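Local atomic coordinates of transcriptional regulators (LACI-FAMILY TRANSCRIPTIONAL REGULATORY PROTEIN) (Corynebacterium glutamicum, PDB entry 3GYB), a protein that probably regulates transcription as a LacI-family DNA-binding protein, of which this construct holds the part with the periplasmic-binding-protein-like fold. Residues 94-108 with 254-266. Sequence-based numbering, arbitrary orientation.
Sequences THDSVANDDFRGAEI and EIMHTLQPSLIER
Pro261 packs against the first turn of helix 102-115. Its CG lies 3.4 Å from Gly105 N and about as close to the CA of that glycine, where no side chain keeps the ring off the backbone. CD faces the backbone of Asp101. Arg104 passes the ring at about a right angle, touching it through CB and CG. One turn on, Ile108 CG2 meets Leu263 CB at 3.8 Å, while CD1 of the same isoleucine reaches toward the Pro261 backbone. Within the paired strands, Val98 CG1 touches Leu259 CD1 at 3.6 Å. With chi1 at 178°, Val98 CG1 is turned away from its own N and also reaches Met256 O.

In the periplasmic-binding-protein-like fold, the two lobes are joined by chain crossings. Here strand 97-100 pairs in parallel with Thr258 and Leu259, and helix 102-115 leads on into the second lobe. The other chain crosses too, and 262-264 runs antiparallel to strand 226-228. Ala99 N bonds to His257 O, Leu259 N to Ala99 O, and Asp101 N to Leu259 O at 3.0 Å. Asp101 also caps the helix: its OD1 accepts the backbone N-H of Arg104, which comes from above the carboxylate plane. Ile108 CG1 covers one face of the Arg104 guanidinium, whose NH1 forms a salt bridge with Glu107 OE1.

Arg88 binds Ser97 OG, Thr258 OG1 and His257 O. At the outer edge, His257 ND1 donates to Ser97 O at 3.1 Å, close to the ring plane. A shorter but weak bond, strongly bent at 115°, runs from ND1 to Thr94 O.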
ATOM      1  N   THR A  94       7.933   2.181 -28.325  1.00 28.64           N
ATOM      2  CA  THR A  94       8.365   1.955 -26.949  1.00 26.63           C
ATOM      3  C   THR A  94       9.660   2.691 -26.628  1.00 24.60           C
ATOM      4  O   THR A  94      10.292   2.413 -25.610  1.00 22.16           O
ATOM      5  CB  THR A  94       8.608   0.462 -26.670  1.00 28.01           C
ATOM      6  OG1 THR A  94       9.685  -0.007 -27.490  1.00 30.38           O
ATOM      7  CG2 THR A  94       7.357  -0.350 -26.967  1.00 30.28           C
ATOM      8  N   HIS A  95      10.047   3.635 -27.483  1.00 22.67           N
ATOM      9  CA  HIS A  95      11.298   4.363 -27.279  1.00 22.58           C
ATOM     10  C   HIS A  95      11.416   5.064 -25.932  1.00 21.82           C
ATOM     11  O   HIS A  95      12.506   5.142 -25.360  1.00 22.16           O
ATOM     12  CB  HIS A  95      11.523   5.391 -28.394  1.00 21.35           C
ATOM     13  CG  HIS A  95      10.613   6.576 -28.326  1.00 20.03           C
ATOM     14  ND1 HIS A  95       9.348   6.578 -28.873  1.00 22.16           N
ATOM     15  CD2 HIS A  95      10.784   7.799 -27.767  1.00 19.53           C
ATOM     16  CE1 HIS A  95       8.779   7.751 -28.656  1.00 21.14           C
ATOM     17  NE2 HIS A  95       9.628   8.509 -27.987  1.00 21.65           N
ATOM     18  N   ASP A  96      10.302   5.573 -25.420  1.00 20.81           N
ATOM     19  CA  ASP A  96      10.344   6.284 -24.152  1.00 19.83           C
ATOM     20  C   ASP A  96       9.553   5.594 -23.055  1.00 19.95           C
ATOM     21  O   ASP A  96       9.082   6.238 -22.113  1.00 18.33           O
ATOM     22  CB  ASP A  96       9.850   7.717 -24.338  1.00 22.00           C
ATOM     23  CG  ASP A  96       8.415   7.789 -24.814  1.00 23.25           C
ATOM     24  OD1 ASP A  96       7.852   6.744 -25.208  1.00 25.21           O
ATOM     25  OD2 ASP A  96       7.854   8.902 -24.800  1.00 25.82           O
ATOM     26  N   SER A  97       9.410   4.282 -23.176  1.00 19.74           N
ATOM     27  CA  SER A  97       8.687   3.531 -22.169  1.00 19.09           C
ATOM     28  C   SER A  97       9.391   2.223 -21.821  1.00 19.73           C
ATOM     29  O   SER A  97      10.085   1.624 -22.649  1.00 17.48           O
ATOM     30  CB  SER A  97       7.256   3.254 -22.641  1.00 19.75           C
ATOM     31  OG  SER A  97       7.231   2.302 -23.688  1.00 21.88           O
ATOM     32  N   VAL A  98       9.233   1.816 -20.566  1.00 16.51           N
ATOM     33  CA  VAL A  98       9.802   0.576 -20.059  1.00 15.53           C
ATOM     34  C   VAL A  98       8.639  -0.079 -19.326  1.00 15.07           C
ATOM     35  O   VAL A  98       8.030   0.538 -18.455  1.00 14.75           O
ATOM     36  CB  VAL A  98      10.940   0.828 -19.044  1.00 16.20           C
ATOM     37  CG1 VAL A  98      11.450  -0.504 -18.508  1.00 16.38           C
ATOM     38  CG2 VAL A  98      12.079   1.607 -19.703  1.00 16.36           C
ATOM     39  N   ALA A  99       8.317  -1.312 -19.695  1.00 14.58           N
ATOM     40  CA  ALA A  99       7.217  -2.028 -19.062  1.00 15.21           C
ATOM     41  C   ALA A  99       7.372  -3.517 -19.288  1.00 15.27           C
ATOM     42  O   ALA A  99       8.146  -3.951 -20.140  1.00 14.07           O
ATOM     43  CB  ALA A  99       5.882  -1.561 -19.639  1.00 13.44           C
ATOM     44  N   ASN A 100       6.641  -4.311 -18.516  1.00 15.38           N
ATOM     45  CA  ASN A 100       6.707  -5.746 -18.698  1.00 15.21           C
ATOM     46  C   ASN A 100       5.774  -6.069 -19.856  1.00 14.92           C
ATOM     47  O   ASN A 100       5.011  -5.212 -20.304  1.00 16.90           O
ATOM     48  CB  ASN A 100       6.267  -6.476 -17.419  1.00 15.89           C
ATOM     49  CG  ASN A 100       4.759  -6.618 -17.304  1.00 18.14           C
ATOM     50  OD1 ASN A 100       4.001  -5.688 -17.590  1.00 20.89           O
ATOM     51  ND2 ASN A 100       4.317  -7.785 -16.859  1.00 15.44           N
ATOM     52  N   ASP A 101       5.854  -7.295 -20.357  1.00 15.78           N
ATOM     53  CA  ASP A 101       4.994  -7.716 -21.450  1.00 16.35           C
ATOM     54  C   ASP A 101       3.679  -8.206 -20.843  1.00 14.59           C
ATOM     55  O   ASP A 101       3.605  -9.335 -20.362  1.00 15.34           O
ATOM     56  CB  ASP A 101       5.659  -8.855 -22.219  1.00 16.88           C
ATOM     57  CG  ASP A 101       4.909  -9.225 -23.475  1.00 19.65           C
ATOM     58  OD1 ASP A 101       3.673  -9.044 -23.513  1.00 20.88           O
ATOM     59  OD2 ASP A 101       5.562  -9.713 -24.419  1.00 21.51           O
ATOM     60  N   ASP A 102       2.657  -7.354 -20.863  1.00 14.97           N
ATOM     61  CA  ASP A 102       1.350  -7.698 -20.300  1.00 15.92           C
ATOM     62  C   ASP A 102       0.667  -8.847 -21.020  1.00 15.86           C
ATOM     63  O   ASP A 102      -0.050  -9.635 -20.405  1.00 15.55           O
ATOM     64  CB  ASP A 102       0.421  -6.484 -20.314  1.00 15.40           C
ATOM     65  CG  ASP A 102       0.802  -5.454 -19.281  1.00 17.98           C
ATOM     66  OD1 ASP A 102       0.913  -5.828 -18.093  1.00 16.04           O
ATOM     67  OD2 ASP A 102       0.987  -4.278 -19.656  1.00 17.63           O
ATOM     68  N   PHE A 103       0.867  -8.935 -22.330  1.00 15.35           N
ATOM     69  CA  PHE A 103       0.255 -10.018 -23.083  1.00 16.22           C
ATOM     70  C   PHE A 103       0.816 -11.349 -22.598  1.00 14.98           C
ATOM     71  O   PHE A 103       0.070 -12.298 -22.356  1.00 15.65           O
ATOM     72  CB  PHE A 103       0.520  -9.834 -24.577  1.00 17.13           C
ATOM     73  CG  PHE A 103      -0.143  -8.619 -25.159  1.00 22.22           C
ATOM     74  CD1 PHE A 103      -1.530  -8.518 -25.188  1.00 22.76           C
ATOM     75  CD2 PHE A 103       0.617  -7.569 -25.663  1.00 23.30           C
ATOM     76  CE1 PHE A 103      -2.152  -7.388 -25.711  1.00 23.45           C
ATOM     77  CE2 PHE A 103       0.002  -6.434 -26.189  1.00 25.26           C
ATOM     78  CZ  PHE A 103      -1.383  -6.344 -26.212  1.00 25.98           C
ATOM     79  N   ARG A 104       2.133 -11.405 -22.436  1.00 14.72           N
ATOM     80  CA  ARG A 104       2.796 -12.616 -21.970  1.00 15.42           C
ATOM     81  C   ARG A 104       2.396 -12.940 -20.530  1.00 14.72           C
ATOM     82  O   ARG A 104       2.105 -14.090 -20.201  1.00 14.52           O
ATOM     83  CB  ARG A 104       4.315 -12.448 -22.066  1.00 16.78           C
ATOM     84  CG  ARG A 104       5.129 -13.599 -21.487  1.00 20.98           C
ATOM     85  CD  ARG A 104       4.772 -14.933 -22.125  1.00 24.70           C
ATOM     86  NE  ARG A 104       5.592 -16.014 -21.588  1.00 27.81           N
ATOM     87  CZ  ARG A 104       5.268 -17.301 -21.646  1.00 29.87           C
ATOM     88  NH1 ARG A 104       4.135 -17.678 -22.220  1.00 31.66           N
ATOM     89  NH2 ARG A 104       6.078 -18.213 -21.120  1.00 31.23           N
ATOM     90  N   GLY A 105       2.384 -11.918 -19.678  1.00 13.97           N
ATOM     91  CA  GLY A 105       2.021 -12.121 -18.286  1.00 13.76           C
ATOM     92  C   GLY A 105       0.633 -12.708 -18.119  1.00 13.60           C
ATOM     93  O   GLY A 105       0.433 -13.652 -17.348  1.00 13.30           O
ATOM     94  N   ALA A 106      -0.329 -12.151 -18.845  1.00 13.32           N
ATOM     95  CA  ALA A 106      -1.705 -12.625 -18.779  1.00 13.49           C
ATOM     96  C   ALA A 106      -1.809 -14.029 -19.376  1.00 14.47           C
ATOM     97  O   ALA A 106      -2.638 -14.833 -18.961  1.00 14.12           O
ATOM     98  CB  ALA A 106      -2.623 -11.666 -19.521  1.00 12.93           C
ATOM     99  N   GLU A 107      -0.957 -14.319 -20.351  1.00 15.17           N
ATOM    100  CA  GLU A 107      -0.956 -15.635 -20.977  1.00 16.11           C
ATOM    101  C   GLU A 107      -0.480 -16.663 -19.951  1.00 15.77           C
ATOM    102  O   GLU A 107      -1.053 -17.747 -19.823  1.00 16.27           O
ATOM    103  CB  GLU A 107      -0.024 -15.637 -22.190  1.00 17.63           C
ATOM    104  CG  GLU A 107       0.137 -16.997 -22.849  1.00 23.21           C
ATOM    105  CD  GLU A 107       1.063 -16.949 -24.049  1.00 28.08           C
ATOM    106  OE1 GLU A 107       2.227 -16.517 -23.893  1.00 29.31           O
ATOM    107  OE2 GLU A 107       0.626 -17.345 -25.150  1.00 30.77           O
ATOM    108  N   ILE A 108       0.570 -16.307 -19.218  1.00 15.24           N
ATOM    109  CA  ILE A 108       1.124 -17.188 -18.201  1.00 15.14           C
ATOM    110  C   ILE A 108       0.081 -17.483 -17.130  1.00 13.58           C
ATOM    111  O   ILE A 108      -0.106 -18.631 -16.735  1.00 13.14           O
ATOM    112  CB  ILE A 108       2.354 -16.552 -17.522  1.00 14.38           C
ATOM    113  CG1 ILE A 108       3.491 -16.410 -18.539  1.00 14.80           C
ATOM    114  CG2 ILE A 108       2.786 -17.392 -16.327  1.00 14.70           C
ATOM    115  CD1 ILE A 108       4.738 -15.745 -17.982  1.00 17.79           C
ATOM    116  N   GLU A 254      23.030  -0.591 -22.105  1.00 34.31           N
ATOM    117  CA  GLU A 254      22.089  -1.549 -22.664  1.00 35.71           C
ATOM    118  C   GLU A 254      20.802  -1.413 -21.856  1.00 34.13           C
ATOM    119  O   GLU A 254      20.785  -1.679 -20.655  1.00 35.27           O
ATOM    120  CB  GLU A 254      22.643  -2.971 -22.538  1.00 38.10           C
ATOM    121  CG  GLU A 254      21.822  -4.029 -23.255  1.00 42.16           C
ATOM    122  CD  GLU A 254      22.415  -5.419 -23.111  1.00 44.83           C
ATOM    123  OE1 GLU A 254      22.516  -5.906 -21.964  1.00 46.56           O
ATOM    124  OE2 GLU A 254      22.779  -6.024 -24.142  1.00 46.08           O
ATOM    125  N   ILE A 255      19.734  -0.978 -22.516  1.00 31.84           N
ATOM    126  CA  ILE A 255      18.455  -0.790 -21.849  1.00 30.38           C
ATOM    127  C   ILE A 255      17.393  -1.760 -22.353  1.00 29.11           C
ATOM    128  O   ILE A 255      17.243  -1.956 -23.558  1.00 28.90           O
ATOM    129  CB  ILE A 255      17.916   0.641 -22.062  1.00 30.76           C
ATOM    130  CG1 ILE A 255      18.995   1.672 -21.725  1.00 33.30           C
ATOM    131  CG2 ILE A 255      16.679   0.872 -21.208  1.00 30.70           C
ATOM    132  CD1 ILE A 255      19.531   1.555 -20.324  1.00 35.89           C
HETATM  133  N   MSE A 256      16.659  -2.363 -21.419  1.00 26.72           N
HETATM  134  CA  MSE A 256      15.574  -3.281 -21.758  1.00 26.31           C
HETATM  135  C   MSE A 256      14.272  -2.483 -21.673  1.00 23.84           C
HETATM  136  O   MSE A 256      13.887  -2.031 -20.597  1.00 23.15           O
HETATM  137  CB  MSE A 256      15.506  -4.443 -20.776  1.00 30.57           C
HETATM  138  CG  MSE A 256      16.737  -5.339 -20.745  1.00 34.06           C
HETATM  139 SE   MSE A 256      17.050  -6.177 -22.424  1.00 51.22          SE
HETATM  140  CE  MSE A 256      15.510  -7.316 -22.453  1.00 36.14           C
ATOM    141  N   HIS A 257      13.593  -2.330 -22.807  1.00 22.07           N
ATOM    142  CA  HIS A 257      12.334  -1.593 -22.854  1.00 21.19           C
ATOM    143  C   HIS A 257      11.145  -2.481 -22.493  1.00 19.76           C
ATOM    144  O   HIS A 257      10.123  -1.997 -22.024  1.00 19.18           O
ATOM    145  CB  HIS A 257      12.136  -1.003 -24.247  1.00 20.83           C
ATOM    146  CG  HIS A 257      13.034   0.158 -24.537  1.00 20.68           C
ATOM    147  ND1 HIS A 257      12.647   1.462 -24.323  1.00 21.58           N
ATOM    148  CD2 HIS A 257      14.315   0.212 -24.975  1.00 22.86           C
ATOM    149  CE1 HIS A 257      13.652   2.271 -24.609  1.00 22.14           C
ATOM    150  NE2 HIS A 257      14.677   1.537 -25.006  1.00 20.26           N
ATOM    151  N   THR A 258      11.279  -3.779 -22.733  1.00 20.46           N
ATOM    152  CA  THR A 258      10.208  -4.719 -22.423  1.00 20.98           C
ATOM    153  C   THR A 258      10.775  -5.837 -21.562  1.00 21.43           C
ATOM    154  O   THR A 258      11.632  -6.601 -22.009  1.00 21.80           O
ATOM    155  CB  THR A 258       9.592  -5.320 -23.707  1.00 21.37           C
ATOM    156  OG1 THR A 258       9.068  -4.264 -24.521  1.00 20.69           O
ATOM    157  CG2 THR A 258       8.463  -6.283 -23.362  1.00 21.25           C
ATOM    158  N   LEU A 259      10.313  -5.922 -20.318  1.00 19.45           N
ATOM    159  CA  LEU A 259      10.794  -6.952 -19.413  1.00 19.07           C
ATOM    160  C   LEU A 259       9.840  -8.133 -19.356  1.00 17.51           C
ATOM    161  O   LEU A 259       8.634  -7.977 -19.521  1.00 17.14           O
ATOM    162  CB  LEU A 259      11.014  -6.371 -18.014  1.00 22.51           C
ATOM    163  CG  LEU A 259      12.243  -5.458 -17.953  1.00 25.17           C
ATOM    164  CD1 LEU A 259      11.807  -4.003 -18.010  1.00 25.00           C
ATOM    165  CD2 LEU A 259      13.030  -5.740 -16.688  1.00 26.39           C
ATOM    166  N   GLN A 260      10.389  -9.318 -19.125  1.00 17.44           N
ATOM    167  CA  GLN A 260       9.575 -10.520 -19.064  1.00 17.26           C
ATOM    168  C   GLN A 260       8.946 -10.766 -17.700  1.00 17.01           C
ATOM    169  O   GLN A 260       9.610 -10.679 -16.666  1.00 16.95           O
ATOM    170  CB  GLN A 260      10.406 -11.743 -19.458  1.00 19.91           C
ATOM    171  CG  GLN A 260      10.892 -11.713 -20.895  1.00 22.38           C
ATOM    172  CD  GLN A 260       9.753 -11.551 -21.877  1.00 23.81           C
ATOM    173  OE1 GLN A 260       9.765 -10.646 -22.715  1.00 26.57           O
ATOM    174  NE2 GLN A 260       8.759 -12.429 -21.782  1.00 22.62           N
ATOM    175  N   PRO A 261       7.641 -11.063 -17.683  1.00 16.03           N
ATOM    176  CA  PRO A 261       6.950 -11.331 -16.420  1.00 15.62           C
ATOM    177  C   PRO A 261       7.149 -12.810 -16.095  1.00 16.22           C
ATOM    178  O   PRO A 261       7.633 -13.576 -16.932  1.00 16.97           O
ATOM    179  CB  PRO A 261       5.506 -10.994 -16.749  1.00 14.52           C
ATOM    180  CG  PRO A 261       5.388 -11.471 -18.168  1.00 15.19           C
ATOM    181  CD  PRO A 261       6.676 -10.953 -18.794  1.00 15.70           C
ATOM    182  N   SER A 262       6.784 -13.218 -14.884  1.00 16.17           N
ATOM    183  CA  SER A 262       6.939 -14.610 -14.493  1.00 15.95           C
ATOM    184  C   SER A 262       5.947 -14.983 -13.405  1.00 14.83           C
ATOM    185  O   SER A 262       5.476 -14.129 -12.660  1.00 15.29           O
ATOM    186  CB  SER A 262       8.369 -14.869 -14.008  1.00 16.74           C
ATOM    187  OG  SER A 262       8.728 -13.974 -12.968  1.00 18.26           O
ATOM    188  N   LEU A 263       5.627 -16.269 -13.333  1.00 13.48           N
ATOM    189  CA  LEU A 263       4.687 -16.773 -12.344  1.00 13.89           C
ATOM    190  C   LEU A 263       5.342 -17.004 -10.989  1.00 14.68           C
ATOM    191  O   LEU A 263       6.439 -17.558 -10.904  1.00 14.90           O
ATOM    192  CB  LEU A 263       4.083 -18.093 -12.837  1.00 14.12           C
ATOM    193  CG  LEU A 263       3.267 -18.904 -11.824  1.00 13.63           C
ATOM    194  CD1 LEU A 263       1.970 -18.175 -11.504  1.00 14.05           C
ATOM    195  CD2 LEU A 263       2.971 -20.278 -12.401  1.00 13.88           C
ATOM    196  N   ILE A 264       4.665 -16.566  -9.930  1.00 14.42           N
ATOM    197  CA  ILE A 264       5.151 -16.782  -8.575  1.00 14.25           C
ATOM    198  C   ILE A 264       4.029 -17.551  -7.905  1.00 14.15           C
ATOM    199  O   ILE A 264       2.951 -17.008  -7.656  1.00 14.09           O
ATOM    200  CB  ILE A 264       5.385 -15.467  -7.806  1.00 15.03           C
ATOM    201  CG1 ILE A 264       6.503 -14.659  -8.472  1.00 16.84           C
ATOM    202  CG2 ILE A 264       5.768 -15.778  -6.364  1.00 14.88           C
ATOM    203  CD1 ILE A 264       6.808 -13.347  -7.769  1.00 19.14           C
ATOM    204  N   GLU A 265       4.276 -18.825  -7.641  1.00 13.17           N
ATOM    205  CA  GLU A 265       3.272 -19.665  -7.020  1.00 14.39           C
ATOM    206  C   GLU A 265       3.295 -19.567  -5.506  1.00 14.95           C
ATOM    207  O   GLU A 265       4.333 -19.774  -4.865  1.00 15.86           O
ATOM    208  CB  GLU A 265       3.463 -21.124  -7.435  1.00 16.44           C
ATOM    209  CG  GLU A 265       3.218 -21.387  -8.908  1.00 17.24           C
ATOM    210  CD  GLU A 265       3.257 -22.863  -9.241  1.00 20.33           C
ATOM    211  OE1 GLU A 265       2.381 -23.612  -8.753  1.00 21.02           O
ATOM    212  OE2 GLU A 265       4.167 -23.278  -9.990  1.00 24.20           O
ATOM    213  N   ARG A 266       2.143 -19.229  -4.941  1.00 13.69           N
ATOM    214  CA  ARG A 266       2.014 -19.146  -3.502  1.00 13.86           C
ATOM    215  C   ARG A 266       0.868 -20.054  -3.075  1.00 14.26           C
ATOM    216  O   ARG A 266       0.815 -21.206  -3.507  1.00 15.95           O
ATOM    217  CB  ARG A 266       1.815 -17.699  -3.042  1.00 12.86           C
ATOM    218  CG  ARG A 266       3.070 -16.847  -3.271  1.00 13.52           C
ATOM    219  CD  ARG A 266       3.144 -15.626  -2.362  1.00 13.43           C
ATOM    220  NE  ARG A 266       4.387 -14.887  -2.591  1.00 13.46           N
ATOM    221  CZ  ARG A 266       4.529 -13.902  -3.477  1.00 13.20           C
ATOM    222  NH1 ARG A 266       3.497 -13.511  -4.220  1.00 12.68           N
ATOM    223  NH2 ARG A 266       5.713 -13.328  -3.643  1.00 12.19           N
TER